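Side-chain contacts in Moesin/ezrin/radixin homolog 2 (Drosophila melanogaster, PDB 7EDR), which probably acts as a membrane-associated FERM-domain scaffold at the cell cortex, as other members of the Merlin and ezrin-radixin-moesin family do: residues S125-S130 with M180-M185; V133-G138 with D188-E193. One frame throughout, in Å; residues are numbered along the deposited sequence.

Both contacts lie in the helical central lobe of the FERM domain, on one side of the chain's centre, with their own centres about 8 Å apart. They share helix 122-137: interaction 1 uses mostly its N-terminal half, at 125-130, and interaction 2 its last turn, 133-137, with Gly138 just after it. Along the chain the segments alternate, so the helix supplies both first partners, then the loop 180-185 and finally helix 187-198. The two contacts also touch each other, since CB of His182 lies 3.8 Å from CD2 of His134 and Met185 packs on Val190. Together they join helix 122-137 to both helix 187-198 and the connection leading into it, within the F2 lobe.

Interaction 1 of 2, residues S125-S130 with M180-M185; sequences SVLLAS and MDHEPM
Leu127 is the first residue along helix segment 125-130 to meet the loop 180-185, and it does so with one methyl: its CD1 comes obliquely to His182, 4.3 Å from ring atom CE1. The carbon-only branch suits a place where the same side chain also packs on Trp178 of helix 168-179 and Ile197 of helix 187-198. Val126 and Ala129 turn to helix 168-179 and Leu128 to helix 187-198, leaving the polar work to the end of the segment. This is the all-helical central lobe of a FERM domain, the F2 lobe with its acyl-CoA-binding-protein-like bundle, and helix 122-137 packs here against helices 168-179 and 187-198; Val126 and Leu127 also pack on apolar side chains of another protein's chain in the assembly.

Ser130 points toward the loop and carries the contact. Its OG sits between the backbone N and the carbonyl carbon (chi1 75°), which turns the hydroxyl back along the helix to donate to Leu127 O at 2.8 Å. The bond meets a lone pair in the carbonyl plane, with a C=O...OG angle of 124°. Having spent its proton there, OG accepts from NE2 of His182 at 2.9 Å, only 14° out of the ring plane. A small hydroxyl suits this buried site because it can donate and accept at once. Histidine supplies a flat ring with an N-H on its edge, and its ring also meets those of Tyr131 and Trp178, with planes inclined to it. Ser130 CB lies 3.5 Å from His182 NE2.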
loop_
_atom_site.group_PDB
_atom_site.type_symbol
_atom_site.label_atom_id
_atom_site.label_comp_id
_atom_site.label_asym_id
_atom_site.label_seq_id
_atom_site.Cartn_x
_atom_site.Cartn_y
_atom_site.Cartn_z
ATOM N N SER C 125 31.710 -14.421 11.594
ATOM C CA SER C 125 31.563 -15.813 11.179
ATOM C C SER C 125 31.209 -16.720 12.354
ATOM O O SER C 125 30.537 -17.737 12.162
ATOM C CB SER C 125 32.844 -16.312 10.511
ATOM O OG SER C 125 33.915 -16.374 11.444
ATOM N N VAL C 126 31.653 -16.383 13.568
ATOM C CA VAL C 126 31.266 -17.200 14.713
ATOM C C VAL C 126 29.789 -17.021 15.006
ATOM O O VAL C 126 29.065 -17.997 15.249
ATOM C CB VAL C 126 32.124 -16.876 15.951
ATOM C CG1 VAL C 126 31.567 -17.603 17.167
ATOM C CG2 VAL C 126 33.557 -17.273 15.714
ATOM N N LEU C 127 29.311 -15.775 14.989
ATOM C CA LEU C 127 27.884 -15.532 15.187
ATOM C C LEU C 127 27.051 -16.259 14.133
ATOM O O LEU C 127 26.108 -16.991 14.460
ATOM C CB LEU C 127 27.611 -14.032 15.160
ATOM C CG LEU C 127 26.138 -13.610 15.126
ATOM C CD1 LEU C 127 25.407 -14.197 16.304
ATOM C CD2 LEU C 127 26.068 -12.119 15.179
ATOM N N LEU C 128 27.402 -16.084 12.857
ATOM C CA LEU C 128 26.701 -16.798 11.796
ATOM C C LEU C 128 26.725 -18.296 12.048
ATOM O O LEU C 128 25.726 -18.996 11.824
ATOM C CB LEU C 128 27.332 -16.468 10.439
ATOM C CG LEU C 128 27.186 -14.994 10.049
ATOM C CD1 LEU C 128 27.921 -14.716 8.770
ATOM C CD2 LEU C 128 25.718 -14.679 9.906
ATOM N N ALA C 129 27.858 -18.808 12.531
ATOM C CA ALA C 129 27.961 -20.235 12.766
ATOM C C ALA C 129 27.008 -20.663 13.872
ATOM O O ALA C 129 26.339 -21.697 13.754
ATOM C CB ALA C 129 29.404 -20.611 13.094
ATOM N N SER C 130 26.905 -19.861 14.942
ATOM C CA SER C 130 26.022 -20.232 16.045
ATOM C C SER C 130 24.556 -20.198 15.625
ATOM O O SER C 130 23.767 -21.028 16.095
ATOM C CB SER C 130 26.272 -19.338 17.253
ATOM O OG SER C 130 25.740 -18.047 17.077
ATOM N N MET C 180 24.352 -21.244 22.936
ATOM C CA MET C 180 23.613 -21.385 24.192
ATOM C C MET C 180 22.810 -20.139 24.554
ATOM O O MET C 180 21.848 -20.234 25.320
ATOM C CB MET C 180 24.558 -21.684 25.360
ATOM C CG MET C 180 25.178 -23.062 25.380
ATOM S SD MET C 180 26.144 -23.333 26.894
ATOM C CE MET C 180 26.088 -21.714 27.684
ATOM N N ASP C 181 23.193 -18.982 24.039
ATOM C CA ASP C 181 22.680 -17.710 24.519
ATOM C C ASP C 181 21.578 -17.145 23.640
ATOM O O ASP C 181 21.020 -16.098 23.974
ATOM C CB ASP C 181 23.830 -16.705 24.611
ATOM C CG ASP C 181 23.447 -15.438 25.331
ATOM O OD1 ASP C 181 23.725 -14.346 24.774
ATOM O OD2 ASP C 181 22.881 -15.540 26.443
ATOM N N HIS C 182 21.272 -17.791 22.517
ATOM C CA HIS C 182 20.235 -17.281 21.633
ATOM C C HIS C 182 18.889 -17.344 22.340
ATOM O O HIS C 182 18.579 -18.336 23.012
ATOM C CB HIS C 182 20.182 -18.089 20.334
ATOM C CG HIS C 182 21.405 -17.953 19.477
ATOM N ND1 HIS C 182 22.241 -16.854 19.530
ATOM C CD2 HIS C 182 21.931 -18.781 18.542
ATOM C CE1 HIS C 182 23.230 -17.015 18.667
ATOM N NE2 HIS C 182 23.067 -18.180 18.060
ATOM N N GLU C 183 18.101 -16.280 22.217
ATOM C CA GLU C 183 16.695 -16.388 22.573
ATOM C C GLU C 183 16.080 -17.537 21.780
ATOM O O GLU C 183 16.377 -17.685 20.584
ATOM C CB GLU C 183 15.952 -15.087 22.286
ATOM C CG GLU C 183 15.613 -14.312 23.545
ATOM C CD GLU C 183 15.205 -12.879 23.253
ATOM O OE1 GLU C 183 14.612 -12.233 24.151
ATOM O OE2 GLU C 183 15.488 -12.400 22.128
ATOM N N PRO C 184 15.288 -18.390 22.399
ATOM C CA PRO C 184 14.830 -19.589 21.687
ATOM C C PRO C 184 13.862 -19.191 20.589
ATOM O O PRO C 184 12.675 -18.973 20.842
ATOM C CB PRO C 184 14.166 -20.421 22.784
ATOM C CG PRO C 184 13.669 -19.391 23.751
ATOM C CD PRO C 184 14.620 -18.218 23.698
ATOM N N MET C 185 14.377 -19.026 19.379
ATOM C CA MET C 185 13.567 -18.668 18.232
ATOM C C MET C 185 13.260 -19.922 17.432
ATOM O O MET C 185 13.903 -20.964 17.597
ATOM C CB MET C 185 14.287 -17.653 17.341
ATOM C CG MET C 185 14.948 -16.485 18.077
ATOM S SD MET C 185 16.112 -15.571 17.018
ATOM C CE MET C 185 17.560 -15.432 18.100
#

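Interaction 2 of 2, residues V133-G138 with D188-E193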
loop_
_atom_site.group_PDB
_atom_site.type_symbol
_atom_site.label_atom_id
_atom_site.label_comp_id
_atom_site.label_asym_id
_atom_site.label_seq_id
_atom_site.Cartn_x
_atom_site.Cartn_y
_atom_site.Cartn_z
ATOM N N VAL C 133 23.966 -23.389 13.518
ATOM C CA VAL C 133 23.790 -24.542 14.387
ATOM C C VAL C 133 22.370 -24.566 14.944
ATOM O O VAL C 133 21.681 -25.593 14.901
ATOM C CB VAL C 133 24.854 -24.519 15.502
ATOM C CG1 VAL C 133 24.533 -25.515 16.608
ATOM C CG2 VAL C 133 26.225 -24.770 14.908
ATOM N N HIS C 134 21.905 -23.420 15.453
ATOM C CA HIS C 134 20.521 -23.291 15.909
ATOM C C HIS C 134 19.524 -23.637 14.803
ATOM O O HIS C 134 18.464 -24.206 15.082
ATOM C CB HIS C 134 20.314 -21.866 16.412
ATOM C CG HIS C 134 19.025 -21.623 17.136
ATOM N ND1 HIS C 134 17.812 -22.127 16.712
ATOM C CD2 HIS C 134 18.752 -20.855 18.220
ATOM C CE1 HIS C 134 16.855 -21.705 17.520
ATOM N NE2 HIS C 134 17.398 -20.938 18.448
ATOM N N VAL C 135 19.837 -23.305 13.546
ATOM C CA VAL C 135 18.933 -23.658 12.457
ATOM C C VAL C 135 18.874 -25.172 12.274
ATOM O O VAL C 135 17.803 -25.743 12.019
ATOM C CB VAL C 135 19.343 -22.945 11.155
ATOM C CG1 VAL C 135 18.795 -23.691 9.958
ATOM C CG2 VAL C 135 18.844 -21.511 11.154
ATOM N N GLN C 136 20.010 -25.854 12.421
ATOM C CA GLN C 136 20.017 -27.284 12.138
ATOM C C GLN C 136 19.500 -28.125 13.302
ATOM O O GLN C 136 18.892 -29.172 13.068
ATOM C CB GLN C 136 21.424 -27.735 11.758
ATOM C CG GLN C 136 21.515 -29.200 11.405
ATOM C CD GLN C 136 22.939 -29.632 11.124
ATOM O OE1 GLN C 136 23.816 -28.802 10.866
ATOM N NE2 GLN C 136 23.179 -30.937 11.179
ATOM N N TYR C 137 19.720 -27.700 14.548
ATOM C CA TYR C 137 19.433 -28.536 15.703
ATOM C C TYR C 137 18.371 -27.974 16.631
ATOM O O TYR C 137 18.056 -28.625 17.632
ATOM C CB TYR C 137 20.708 -28.780 16.528
ATOM C CG TYR C 137 21.758 -29.564 15.793
ATOM C CD1 TYR C 137 21.608 -30.928 15.575
ATOM C CD2 TYR C 137 22.899 -28.945 15.305
ATOM C CE1 TYR C 137 22.570 -31.659 14.884
ATOM C CE2 TYR C 137 23.870 -29.671 14.615
ATOM C CZ TYR C 137 23.697 -31.026 14.407
ATOM O OH TYR C 137 24.649 -31.741 13.723
ATOM N N GLY C 138 17.825 -26.792 16.354
ATOM C CA GLY C 138 16.859 -26.182 17.238
ATOM C C GLY C 138 17.550 -25.424 18.346
ATOM O O GLY C 138 18.784 -25.399 18.423
ATOM N N ASP C 188 13.084 -20.916 11.358
ATOM C CA ASP C 188 12.910 -19.926 10.299
ATOM C C ASP C 188 13.166 -18.510 10.815
ATOM O O ASP C 188 13.616 -17.648 10.050
ATOM C CB ASP C 188 11.517 -20.047 9.646
ATOM C CG ASP C 188 10.408 -19.344 10.438
ATOM O OD1 ASP C 188 10.228 -18.110 10.284
ATOM O OD2 ASP C 188 9.694 -20.033 11.202
ATOM N N GLU C 189 12.927 -18.252 12.102
ATOM C CA GLU C 189 13.307 -16.956 12.652
ATOM C C GLU C 189 14.818 -16.785 12.684
ATOM O O GLU C 189 15.331 -15.684 12.441
ATOM C CB GLU C 189 12.735 -16.783 14.054
ATOM C CG GLU C 189 11.279 -16.366 14.045
ATOM C CD GLU C 189 10.588 -16.641 15.359
ATOM O OE1 GLU C 189 11.279 -17.031 16.327
ATOM O OE2 GLU C 189 9.351 -16.466 15.420
ATOM N N VAL C 190 15.548 -17.854 13.005
ATOM C CA VAL C 190 16.997 -17.744 13.066
ATOM C C VAL C 190 17.582 -17.634 11.662
ATOM O O VAL C 190 18.572 -16.921 11.460
ATOM C CB VAL C 190 17.586 -18.924 13.866
ATOM C CG1 VAL C 190 19.111 -19.036 13.666
ATOM C CG2 VAL C 190 17.230 -18.776 15.354
ATOM N N GLU C 191 16.971 -18.295 10.668
ATOM C CA GLU C 191 17.364 -18.057 9.282
ATOM C C GLU C 191 17.277 -16.572 8.954
ATOM O O GLU C 191 18.231 -15.982 8.428
ATOM C CB GLU C 191 16.502 -18.878 8.322
ATOM C CG GLU C 191 16.886 -20.366 8.205
ATOM C CD GLU C 191 16.008 -21.137 7.206
ATOM O OE1 GLU C 191 14.965 -20.584 6.778
ATOM O OE2 GLU C 191 16.359 -22.287 6.833
ATOM N N MET C 192 16.169 -15.931 9.326
ATOM C CA MET C 192 16.043 -14.515 9.015
ATOM C C MET C 192 17.102 -13.685 9.743
ATOM O O MET C 192 17.660 -12.738 9.160
ATOM C CB MET C 192 14.635 -14.031 9.333
ATOM C CG MET C 192 14.396 -12.559 8.956
ATOM S SD MET C 192 14.476 -12.168 7.172
ATOM C CE MET C 192 13.354 -13.372 6.499
ATOM N N GLU C 193 17.422 -14.039 10.998
ATOM C CA GLU C 193 18.462 -13.311 11.731
ATOM C C GLU C 193 19.819 -13.467 11.059
ATOM O O GLU C 193 20.598 -12.514 10.992
ATOM C CB GLU C 193 18.550 -13.794 13.183
ATOM C CG GLU C 193 17.339 -13.462 14.042
ATOM C CD GLU C 193 17.070 -11.960 14.121
ATOM O OE1 GLU C 193 18.037 -11.198 14.360
ATOM O OE2 GLU C 193 15.898 -11.548 13.936
#
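Val190 sets one methyl squarely over the imidazole of His134. The two belong to an antiparallel helix pair in the central FERM lobe, where the axes of 133-137 and 188-193 run at 160° and approach to 8.8 Å. The CG2 methyl of Val190 stands 3.6 Å from the centroid of the His134 ring, 6° off its normal, a CH-pi contact between roughly perpendicular side chains. CG of His134 is anti to the backbone N (chi1 -170°), which carries the ring toward helix 187-198. The opposite ring face meets Gly138 O, which sits off-centre; that carbonyl accepts from Tyr179 OH. Glycine fits here because the chain leaves the helix with positive phi, where a CB would press against the carbonyl O of Tyr137.

The other branch of Val190 serves the neighbouring residue: its CG1 lies 3.5 Å from CG2 of Val135, the valines lying alongside each other and pointing in opposite senses. Beta-branching thus lets one compact residue fill two neighbouring sites. Glu191 passes across Val135, its extended chain sending OE2 to a hydrogen bond with His103 ND1 while its CG methylene rests 3.7 Å from Val135 CG2.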